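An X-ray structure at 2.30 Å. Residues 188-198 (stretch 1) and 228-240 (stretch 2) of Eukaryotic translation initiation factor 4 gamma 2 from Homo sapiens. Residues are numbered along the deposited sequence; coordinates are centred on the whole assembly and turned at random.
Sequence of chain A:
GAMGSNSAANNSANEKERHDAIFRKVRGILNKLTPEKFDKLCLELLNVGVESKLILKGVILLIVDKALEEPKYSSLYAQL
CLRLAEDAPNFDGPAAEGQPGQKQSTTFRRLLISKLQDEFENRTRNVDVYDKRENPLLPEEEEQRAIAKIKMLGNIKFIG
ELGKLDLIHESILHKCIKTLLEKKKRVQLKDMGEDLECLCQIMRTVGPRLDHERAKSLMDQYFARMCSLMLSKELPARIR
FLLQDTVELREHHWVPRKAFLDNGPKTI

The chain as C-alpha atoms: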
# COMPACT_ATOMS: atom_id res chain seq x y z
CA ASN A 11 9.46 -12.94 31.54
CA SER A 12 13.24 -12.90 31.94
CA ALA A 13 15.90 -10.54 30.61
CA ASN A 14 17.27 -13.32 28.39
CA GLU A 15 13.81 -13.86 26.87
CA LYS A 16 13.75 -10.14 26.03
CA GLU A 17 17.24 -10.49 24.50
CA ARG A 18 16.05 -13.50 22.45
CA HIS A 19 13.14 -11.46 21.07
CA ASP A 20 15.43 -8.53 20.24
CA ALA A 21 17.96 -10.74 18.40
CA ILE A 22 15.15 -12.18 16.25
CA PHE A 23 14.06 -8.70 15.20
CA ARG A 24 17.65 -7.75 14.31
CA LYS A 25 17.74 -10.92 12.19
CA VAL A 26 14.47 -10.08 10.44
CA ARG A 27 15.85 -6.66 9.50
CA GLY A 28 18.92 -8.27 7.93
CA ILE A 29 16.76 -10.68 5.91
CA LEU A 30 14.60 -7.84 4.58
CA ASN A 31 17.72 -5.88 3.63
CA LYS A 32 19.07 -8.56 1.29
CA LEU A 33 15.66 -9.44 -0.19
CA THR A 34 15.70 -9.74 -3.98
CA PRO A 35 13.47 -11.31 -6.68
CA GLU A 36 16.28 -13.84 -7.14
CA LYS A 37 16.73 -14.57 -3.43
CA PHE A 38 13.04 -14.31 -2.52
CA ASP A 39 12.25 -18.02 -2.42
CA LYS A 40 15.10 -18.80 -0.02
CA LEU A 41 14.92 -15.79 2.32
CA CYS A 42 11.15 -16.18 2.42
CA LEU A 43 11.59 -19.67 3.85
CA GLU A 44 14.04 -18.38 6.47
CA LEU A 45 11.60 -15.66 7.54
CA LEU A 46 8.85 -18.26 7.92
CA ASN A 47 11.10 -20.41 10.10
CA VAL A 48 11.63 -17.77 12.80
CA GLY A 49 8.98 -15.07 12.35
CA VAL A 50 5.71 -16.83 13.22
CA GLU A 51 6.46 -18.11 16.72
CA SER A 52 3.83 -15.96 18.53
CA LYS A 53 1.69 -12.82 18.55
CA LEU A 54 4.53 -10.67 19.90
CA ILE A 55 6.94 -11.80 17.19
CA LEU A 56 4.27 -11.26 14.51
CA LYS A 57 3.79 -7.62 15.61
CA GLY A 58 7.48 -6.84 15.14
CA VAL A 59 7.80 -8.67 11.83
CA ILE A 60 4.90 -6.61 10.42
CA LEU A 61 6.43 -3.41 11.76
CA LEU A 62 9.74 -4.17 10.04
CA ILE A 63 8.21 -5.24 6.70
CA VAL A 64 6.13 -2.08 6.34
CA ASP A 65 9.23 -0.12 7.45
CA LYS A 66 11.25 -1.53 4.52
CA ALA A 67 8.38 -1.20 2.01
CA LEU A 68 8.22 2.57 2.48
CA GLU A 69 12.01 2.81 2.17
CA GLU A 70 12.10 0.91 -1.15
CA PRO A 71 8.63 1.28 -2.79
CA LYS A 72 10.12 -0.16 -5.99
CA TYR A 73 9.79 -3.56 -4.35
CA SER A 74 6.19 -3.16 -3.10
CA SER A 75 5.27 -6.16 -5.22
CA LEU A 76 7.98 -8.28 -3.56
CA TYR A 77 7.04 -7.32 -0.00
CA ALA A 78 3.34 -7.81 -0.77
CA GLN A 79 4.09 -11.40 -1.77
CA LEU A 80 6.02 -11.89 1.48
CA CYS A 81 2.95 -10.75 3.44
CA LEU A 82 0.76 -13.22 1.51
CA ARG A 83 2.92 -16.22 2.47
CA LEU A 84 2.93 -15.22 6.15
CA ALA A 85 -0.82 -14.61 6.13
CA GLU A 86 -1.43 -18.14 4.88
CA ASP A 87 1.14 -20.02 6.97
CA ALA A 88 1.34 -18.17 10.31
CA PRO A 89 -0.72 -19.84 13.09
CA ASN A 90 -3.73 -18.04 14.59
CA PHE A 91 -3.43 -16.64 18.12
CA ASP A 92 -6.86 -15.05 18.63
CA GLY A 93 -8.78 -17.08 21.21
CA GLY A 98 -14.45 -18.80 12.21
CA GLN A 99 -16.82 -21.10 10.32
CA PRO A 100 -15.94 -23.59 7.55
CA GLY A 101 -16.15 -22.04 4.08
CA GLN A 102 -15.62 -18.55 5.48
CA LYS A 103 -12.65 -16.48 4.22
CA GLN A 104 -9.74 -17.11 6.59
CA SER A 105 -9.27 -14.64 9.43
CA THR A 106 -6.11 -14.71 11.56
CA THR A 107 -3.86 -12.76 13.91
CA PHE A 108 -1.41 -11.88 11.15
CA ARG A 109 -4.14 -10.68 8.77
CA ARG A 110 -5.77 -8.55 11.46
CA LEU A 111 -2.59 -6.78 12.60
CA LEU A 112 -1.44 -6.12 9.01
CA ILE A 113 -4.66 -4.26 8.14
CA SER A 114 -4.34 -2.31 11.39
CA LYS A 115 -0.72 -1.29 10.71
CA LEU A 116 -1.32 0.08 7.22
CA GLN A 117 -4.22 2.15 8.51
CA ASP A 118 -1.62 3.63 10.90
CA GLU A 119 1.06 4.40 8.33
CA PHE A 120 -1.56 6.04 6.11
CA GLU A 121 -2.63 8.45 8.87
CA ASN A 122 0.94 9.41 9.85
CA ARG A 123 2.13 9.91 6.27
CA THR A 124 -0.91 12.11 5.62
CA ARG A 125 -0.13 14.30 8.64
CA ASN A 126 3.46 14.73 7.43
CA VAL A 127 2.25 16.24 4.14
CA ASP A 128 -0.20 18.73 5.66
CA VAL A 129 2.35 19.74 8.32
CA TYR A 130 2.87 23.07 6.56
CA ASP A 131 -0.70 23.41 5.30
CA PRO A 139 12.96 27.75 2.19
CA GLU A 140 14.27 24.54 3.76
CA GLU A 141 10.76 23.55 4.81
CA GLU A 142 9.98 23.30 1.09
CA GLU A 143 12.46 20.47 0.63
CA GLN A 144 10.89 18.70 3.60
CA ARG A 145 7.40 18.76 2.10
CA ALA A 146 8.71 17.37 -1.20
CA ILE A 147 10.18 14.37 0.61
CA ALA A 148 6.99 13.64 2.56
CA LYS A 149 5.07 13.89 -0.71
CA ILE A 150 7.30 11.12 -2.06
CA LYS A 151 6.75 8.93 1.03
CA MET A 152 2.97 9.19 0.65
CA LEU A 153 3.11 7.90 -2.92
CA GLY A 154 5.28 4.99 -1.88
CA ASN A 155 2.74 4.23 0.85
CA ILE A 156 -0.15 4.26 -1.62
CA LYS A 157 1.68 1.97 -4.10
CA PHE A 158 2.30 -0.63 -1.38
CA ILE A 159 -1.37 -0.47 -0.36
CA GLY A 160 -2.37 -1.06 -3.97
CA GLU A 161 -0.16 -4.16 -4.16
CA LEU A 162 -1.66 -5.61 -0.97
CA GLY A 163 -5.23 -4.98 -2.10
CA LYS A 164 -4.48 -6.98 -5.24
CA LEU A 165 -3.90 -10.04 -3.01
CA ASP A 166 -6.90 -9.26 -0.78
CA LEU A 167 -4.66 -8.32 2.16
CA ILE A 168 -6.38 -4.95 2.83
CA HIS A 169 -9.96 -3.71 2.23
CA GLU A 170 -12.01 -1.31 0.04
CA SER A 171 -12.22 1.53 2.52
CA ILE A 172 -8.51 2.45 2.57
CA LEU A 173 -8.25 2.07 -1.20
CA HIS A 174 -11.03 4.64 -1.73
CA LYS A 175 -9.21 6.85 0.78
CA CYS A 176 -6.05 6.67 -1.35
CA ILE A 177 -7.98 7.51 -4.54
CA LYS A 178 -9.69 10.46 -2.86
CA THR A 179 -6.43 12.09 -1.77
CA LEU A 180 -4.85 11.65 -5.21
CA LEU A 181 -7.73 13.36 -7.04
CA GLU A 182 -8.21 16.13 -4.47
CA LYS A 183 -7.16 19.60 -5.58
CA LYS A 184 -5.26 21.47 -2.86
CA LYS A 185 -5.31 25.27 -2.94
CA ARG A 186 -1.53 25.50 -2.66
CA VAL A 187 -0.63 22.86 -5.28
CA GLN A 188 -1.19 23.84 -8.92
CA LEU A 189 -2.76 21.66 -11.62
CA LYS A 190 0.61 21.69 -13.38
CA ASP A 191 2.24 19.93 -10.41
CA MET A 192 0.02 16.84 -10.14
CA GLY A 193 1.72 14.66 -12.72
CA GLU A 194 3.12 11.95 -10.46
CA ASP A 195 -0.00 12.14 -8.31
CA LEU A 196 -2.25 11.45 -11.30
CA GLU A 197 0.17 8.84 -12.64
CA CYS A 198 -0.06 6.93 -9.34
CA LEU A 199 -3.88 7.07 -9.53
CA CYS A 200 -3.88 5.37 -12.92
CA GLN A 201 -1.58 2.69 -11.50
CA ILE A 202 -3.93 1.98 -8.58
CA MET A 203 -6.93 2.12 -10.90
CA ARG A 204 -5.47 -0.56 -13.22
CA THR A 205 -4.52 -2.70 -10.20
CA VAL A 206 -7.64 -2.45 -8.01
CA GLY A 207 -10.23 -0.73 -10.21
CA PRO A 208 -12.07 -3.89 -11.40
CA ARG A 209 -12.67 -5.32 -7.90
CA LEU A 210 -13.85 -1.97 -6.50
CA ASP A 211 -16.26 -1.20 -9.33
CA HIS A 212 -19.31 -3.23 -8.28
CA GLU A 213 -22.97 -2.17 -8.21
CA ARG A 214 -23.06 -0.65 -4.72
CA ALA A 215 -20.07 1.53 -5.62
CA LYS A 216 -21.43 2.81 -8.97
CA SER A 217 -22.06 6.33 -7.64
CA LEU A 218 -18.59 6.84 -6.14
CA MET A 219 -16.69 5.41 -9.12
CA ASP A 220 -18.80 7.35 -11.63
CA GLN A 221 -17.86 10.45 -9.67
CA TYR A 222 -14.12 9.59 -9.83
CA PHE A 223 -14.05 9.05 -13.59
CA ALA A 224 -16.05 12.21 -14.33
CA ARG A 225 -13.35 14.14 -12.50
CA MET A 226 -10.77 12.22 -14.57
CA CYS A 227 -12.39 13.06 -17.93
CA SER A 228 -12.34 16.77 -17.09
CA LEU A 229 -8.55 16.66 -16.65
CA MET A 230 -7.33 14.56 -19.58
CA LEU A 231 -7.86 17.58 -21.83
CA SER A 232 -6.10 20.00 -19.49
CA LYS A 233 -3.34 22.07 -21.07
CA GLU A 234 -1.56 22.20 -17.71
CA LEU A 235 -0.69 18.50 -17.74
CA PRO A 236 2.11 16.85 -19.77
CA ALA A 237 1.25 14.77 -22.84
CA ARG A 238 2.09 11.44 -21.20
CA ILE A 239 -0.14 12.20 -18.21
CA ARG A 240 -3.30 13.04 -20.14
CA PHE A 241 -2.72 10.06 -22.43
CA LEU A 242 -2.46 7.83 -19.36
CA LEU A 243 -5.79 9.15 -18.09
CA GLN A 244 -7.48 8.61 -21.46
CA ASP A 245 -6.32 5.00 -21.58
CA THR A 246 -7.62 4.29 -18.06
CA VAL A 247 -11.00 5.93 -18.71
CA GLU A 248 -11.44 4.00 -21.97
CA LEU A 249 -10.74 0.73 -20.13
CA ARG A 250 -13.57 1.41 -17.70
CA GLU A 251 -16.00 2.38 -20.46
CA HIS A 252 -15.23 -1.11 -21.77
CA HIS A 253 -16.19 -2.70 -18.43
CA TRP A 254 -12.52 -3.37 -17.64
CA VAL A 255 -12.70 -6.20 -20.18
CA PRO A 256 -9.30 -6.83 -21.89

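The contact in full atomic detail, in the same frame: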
# COMPACT_ATOMS: atom_id res chain seq x y z
N GLN A 188 -0.63 23.40 -7.65
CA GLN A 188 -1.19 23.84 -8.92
C GLN A 188 -1.39 22.65 -9.85
O GLN A 188 -0.61 21.70 -9.82
CB GLN A 188 -0.29 24.89 -9.57
CG GLN A 188 -0.25 26.22 -8.85
CD GLN A 188 0.55 27.27 -9.59
OE1 GLN A 188 1.77 27.14 -9.75
NE2 GLN A 188 -0.13 28.30 -10.07
N LEU A 189 -2.43 22.72 -10.67
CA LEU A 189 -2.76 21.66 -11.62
C LEU A 189 -1.56 21.16 -12.42
O LEU A 189 -1.51 20.00 -12.82
CB LEU A 189 -3.87 22.13 -12.57
CG LEU A 189 -4.29 21.23 -13.74
CD1 LEU A 189 -4.63 19.84 -13.25
CD2 LEU A 189 -5.48 21.85 -14.46
N LYS A 190 -0.59 22.04 -12.63
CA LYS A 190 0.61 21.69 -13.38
C LYS A 190 1.57 20.81 -12.58
O LYS A 190 2.49 20.21 -13.14
CB LYS A 190 1.33 22.96 -13.84
CG LYS A 190 1.77 23.87 -12.70
CD LYS A 190 2.56 25.07 -13.19
CE LYS A 190 3.08 25.90 -12.03
NZ LYS A 190 3.96 27.02 -12.46
N ASP A 191 1.36 20.73 -11.27
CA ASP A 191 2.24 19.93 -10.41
C ASP A 191 1.57 18.69 -9.83
O ASP A 191 1.84 18.32 -8.68
CB ASP A 191 2.78 20.79 -9.28
CG ASP A 191 3.43 22.07 -9.77
OD1 ASP A 191 4.30 21.98 -10.67
OD2 ASP A 191 3.08 23.15 -9.27
N MET A 192 0.71 18.04 -10.61
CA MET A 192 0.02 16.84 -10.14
C MET A 192 0.30 15.65 -11.04
O MET A 192 -0.43 14.66 -11.02
CB MET A 192 -1.49 17.09 -10.09
CG MET A 192 -1.88 18.27 -9.23
SD MET A 192 -3.63 18.25 -8.82
CE MET A 192 -4.38 18.33 -10.45
N GLY A 193 1.37 15.74 -11.82
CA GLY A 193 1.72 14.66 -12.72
C GLY A 193 1.91 13.31 -12.05
O GLY A 193 1.21 12.35 -12.37
N GLU A 194 2.86 13.22 -11.13
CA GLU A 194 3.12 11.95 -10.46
C GLU A 194 1.98 11.52 -9.54
O GLU A 194 1.86 10.35 -9.20
CB GLU A 194 4.45 12.01 -9.69
CG GLU A 194 4.57 13.14 -8.70
CD GLU A 194 6.00 13.34 -8.24
OE1 GLU A 194 6.84 13.71 -9.10
OE2 GLU A 194 6.29 13.13 -7.04
N ASP A 195 1.14 12.47 -9.15
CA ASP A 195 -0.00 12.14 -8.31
C ASP A 195 -1.05 11.44 -9.18
O ASP A 195 -1.62 10.41 -8.80
CB ASP A 195 -0.58 13.41 -7.68
CG ASP A 195 -0.17 13.58 -6.23
OD1 ASP A 195 0.93 13.13 -5.86
OD2 ASP A 195 -0.95 14.18 -5.46
N LEU A 196 -1.29 12.01 -10.36
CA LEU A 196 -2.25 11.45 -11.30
C LEU A 196 -1.73 10.16 -11.92
O LEU A 196 -2.52 9.27 -12.27
CB LEU A 196 -2.58 12.47 -12.39
CG LEU A 196 -3.54 13.57 -11.96
CD1 LEU A 196 -3.70 14.61 -13.06
CD2 LEU A 196 -4.88 12.95 -11.63
N GLU A 197 -0.41 10.04 -12.06
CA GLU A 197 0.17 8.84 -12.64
C GLU A 197 -0.00 7.66 -11.67
O GLU A 197 -0.21 6.53 -12.09
CB GLU A 197 1.66 9.05 -12.93
CG GLU A 197 2.26 8.01 -13.86
CD GLU A 197 3.77 8.11 -13.98
OE1 GLU A 197 4.30 9.25 -13.97
OE2 GLU A 197 4.44 7.06 -14.08
N CYS A 198 0.10 7.95 -10.38
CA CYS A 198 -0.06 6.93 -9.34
C CYS A 198 -1.52 6.44 -9.37
O CYS A 198 -1.78 5.24 -9.32
CB CYS A 198 0.27 7.53 -7.97
SG CYS A 198 0.26 6.39 -6.56
N SER A 228 -12.48 15.32 -17.05
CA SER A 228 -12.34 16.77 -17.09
C SER A 228 -10.93 17.23 -16.75
O SER A 228 -10.74 18.37 -16.31
CB SER A 228 -13.34 17.43 -16.15
OG SER A 228 -13.08 17.08 -14.80
N LEU A 229 -9.95 16.35 -16.93
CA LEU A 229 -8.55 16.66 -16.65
C LEU A 229 -7.63 16.11 -17.74
O LEU A 229 -6.49 16.54 -17.87
CB LEU A 229 -8.11 16.06 -15.30
CG LEU A 229 -8.73 16.53 -13.98
CD1 LEU A 229 -8.12 15.74 -12.83
CD2 LEU A 229 -8.49 18.02 -13.79
N MET A 230 -8.14 15.15 -18.52
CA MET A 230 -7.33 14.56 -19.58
C MET A 230 -7.21 15.48 -20.79
O MET A 230 -6.51 15.16 -21.74
CB MET A 230 -7.91 13.21 -20.01
CG MET A 230 -9.36 13.24 -20.41
SD MET A 230 -9.90 11.63 -21.02
CE MET A 230 -10.19 12.00 -22.75
N LEU A 231 -7.91 16.61 -20.74
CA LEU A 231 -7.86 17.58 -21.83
C LEU A 231 -7.28 18.89 -21.31
O LEU A 231 -7.34 19.92 -21.99
CB LEU A 231 -9.26 17.82 -22.40
CG LEU A 231 -9.64 17.06 -23.68
CD1 LEU A 231 -9.37 15.57 -23.53
CD2 LEU A 231 -11.10 17.32 -23.98
N SER A 232 -6.71 18.83 -20.11
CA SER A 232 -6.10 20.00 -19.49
C SER A 232 -4.78 20.34 -20.17
O SER A 232 -3.98 19.45 -20.48
CB SER A 232 -5.85 19.73 -18.00
OG SER A 232 -5.23 20.85 -17.39
N LYS A 233 -4.57 21.62 -20.42
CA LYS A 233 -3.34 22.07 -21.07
C LYS A 233 -2.22 22.25 -20.05
O LYS A 233 -1.08 22.54 -20.41
CB LYS A 233 -3.59 23.39 -21.81
CG LYS A 233 -4.08 24.52 -20.92
CD LYS A 233 -4.19 25.82 -21.70
CE LYS A 233 -4.52 26.99 -20.79
NZ LYS A 233 -4.45 28.29 -21.52
N GLU A 234 -2.54 22.06 -18.78
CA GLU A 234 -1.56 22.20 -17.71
C GLU A 234 -0.79 20.91 -17.45
O GLU A 234 0.27 20.93 -16.83
CB GLU A 234 -2.26 22.63 -16.42
CG GLU A 234 -3.26 23.78 -16.59
CD GLU A 234 -2.64 25.00 -17.23
OE1 GLU A 234 -1.64 25.52 -16.68
OE2 GLU A 234 -3.15 25.45 -18.28
N LEU A 235 -1.32 19.80 -17.94
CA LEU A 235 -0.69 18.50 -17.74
C LEU A 235 0.11 18.02 -18.95
O LEU A 235 -0.30 18.22 -20.09
CB LEU A 235 -1.75 17.44 -17.40
CG LEU A 235 -2.66 17.71 -16.21
CD1 LEU A 235 -3.72 16.62 -16.14
CD2 LEU A 235 -1.85 17.76 -14.93
N PRO A 236 1.26 17.37 -18.70
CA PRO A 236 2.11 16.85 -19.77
C PRO A 236 1.33 15.94 -20.72
O PRO A 236 0.21 15.53 -20.40
CB PRO A 236 3.19 16.09 -19.00
CG PRO A 236 3.34 16.92 -17.78
CD PRO A 236 1.91 17.20 -17.39
N ALA A 237 1.91 15.63 -21.87
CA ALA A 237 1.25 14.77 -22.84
C ALA A 237 1.05 13.37 -22.28
O ALA A 237 -0.05 12.83 -22.31
CB ALA A 237 2.06 14.71 -24.13
N ARG A 238 2.13 12.78 -21.77
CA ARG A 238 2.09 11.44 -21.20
C ARG A 238 1.00 11.27 -20.15
O ARG A 238 0.30 10.26 -20.14
CB ARG A 238 3.44 11.08 -20.57
CG ARG A 238 3.43 9.77 -19.78
CD ARG A 238 4.84 9.33 -19.34
NE ARG A 238 5.14 9.60 -17.93
CZ ARG A 238 5.13 10.80 -17.36
NH1 ARG A 238 4.84 11.88 -18.07
NH2 ARG A 238 5.44 10.93 -16.08
N ILE A 239 0.85 12.26 -19.27
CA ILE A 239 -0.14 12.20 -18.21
C ILE A 239 -1.57 12.13 -18.74
O ILE A 239 -2.34 11.25 -18.37
CB ILE A 239 -0.01 13.40 -17.25
CG1 ILE A 239 1.34 13.36 -16.54
CG2 ILE A 239 -1.15 13.39 -16.23
CD1 ILE A 239 1.58 12.10 -15.71
N ARG A 240 -1.95 13.06 -19.61
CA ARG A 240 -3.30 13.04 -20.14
C ARG A 240 -3.57 11.87 -21.08
O ARG A 240 -4.72 11.55 -21.35
CB ARG A 240 -3.66 14.38 -20.81
CG ARG A 240 -2.92 14.72 -22.07
CD ARG A 240 -3.61 15.92 -22.72
NE ARG A 240 -3.05 16.27 -24.03
CZ ARG A 240 -1.91 16.92 -24.21
NH1 ARG A 240 -1.19 17.31 -23.16
NH2 ARG A 240 -1.50 17.19 -25.44

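Apolar packing between loops and the helix starts that follow them, with a charged pair beside it, can hold two distant stretches together; this contact is a compact example. In each stretch a loop leads into a helix, with Met192 and Pro236 at the N-cap positions. The backbones come nearest in the loops, where Lys190 and Glu234 lie 4.9 Å apart, CA to CA; there Lys190 CA makes a CA-H...O contact of 3.5 Å with Glu234 O. Farther along, the CA atoms of Gly193 and Ile239 are 6.3 Å apart. Ile239 CD1 rests 3.4 Å from Gly193 O, which also accepts the helix hydrogen bond from Glu197 N (2.8 Å).

Branched aliphatic side chains fill the space between. Leu196, buried and one turn into its helix, sets CD1 3.7 Å from Leu235 CD1 and CB 4.2 Å from Ile239 CG2. Leu235 starts sideways, but its m, t rotamer brings its end nearer, so that CD2 lies 3.9 Å from Leu189 CD1. Leu189 also reaches Leu229 (CD1 to CD2, 4.3 Å).

Polar residues join in as well: Leu189 CD2 lies 3.1 Å from Ser232 OG, which accepts a hydrogen bond from Glu234 N (3.3 Å), and 3.6 Å from the aliphatic Glu234 CG. Glu197 OE1 and Arg238 NH2 form a salt bridge at 2.9 Å, its hydrogen bond weak at 122°, while the long aliphatic part of Lys190 leads its amine away. In all, 536 Å² is buried, largely by apolar packing.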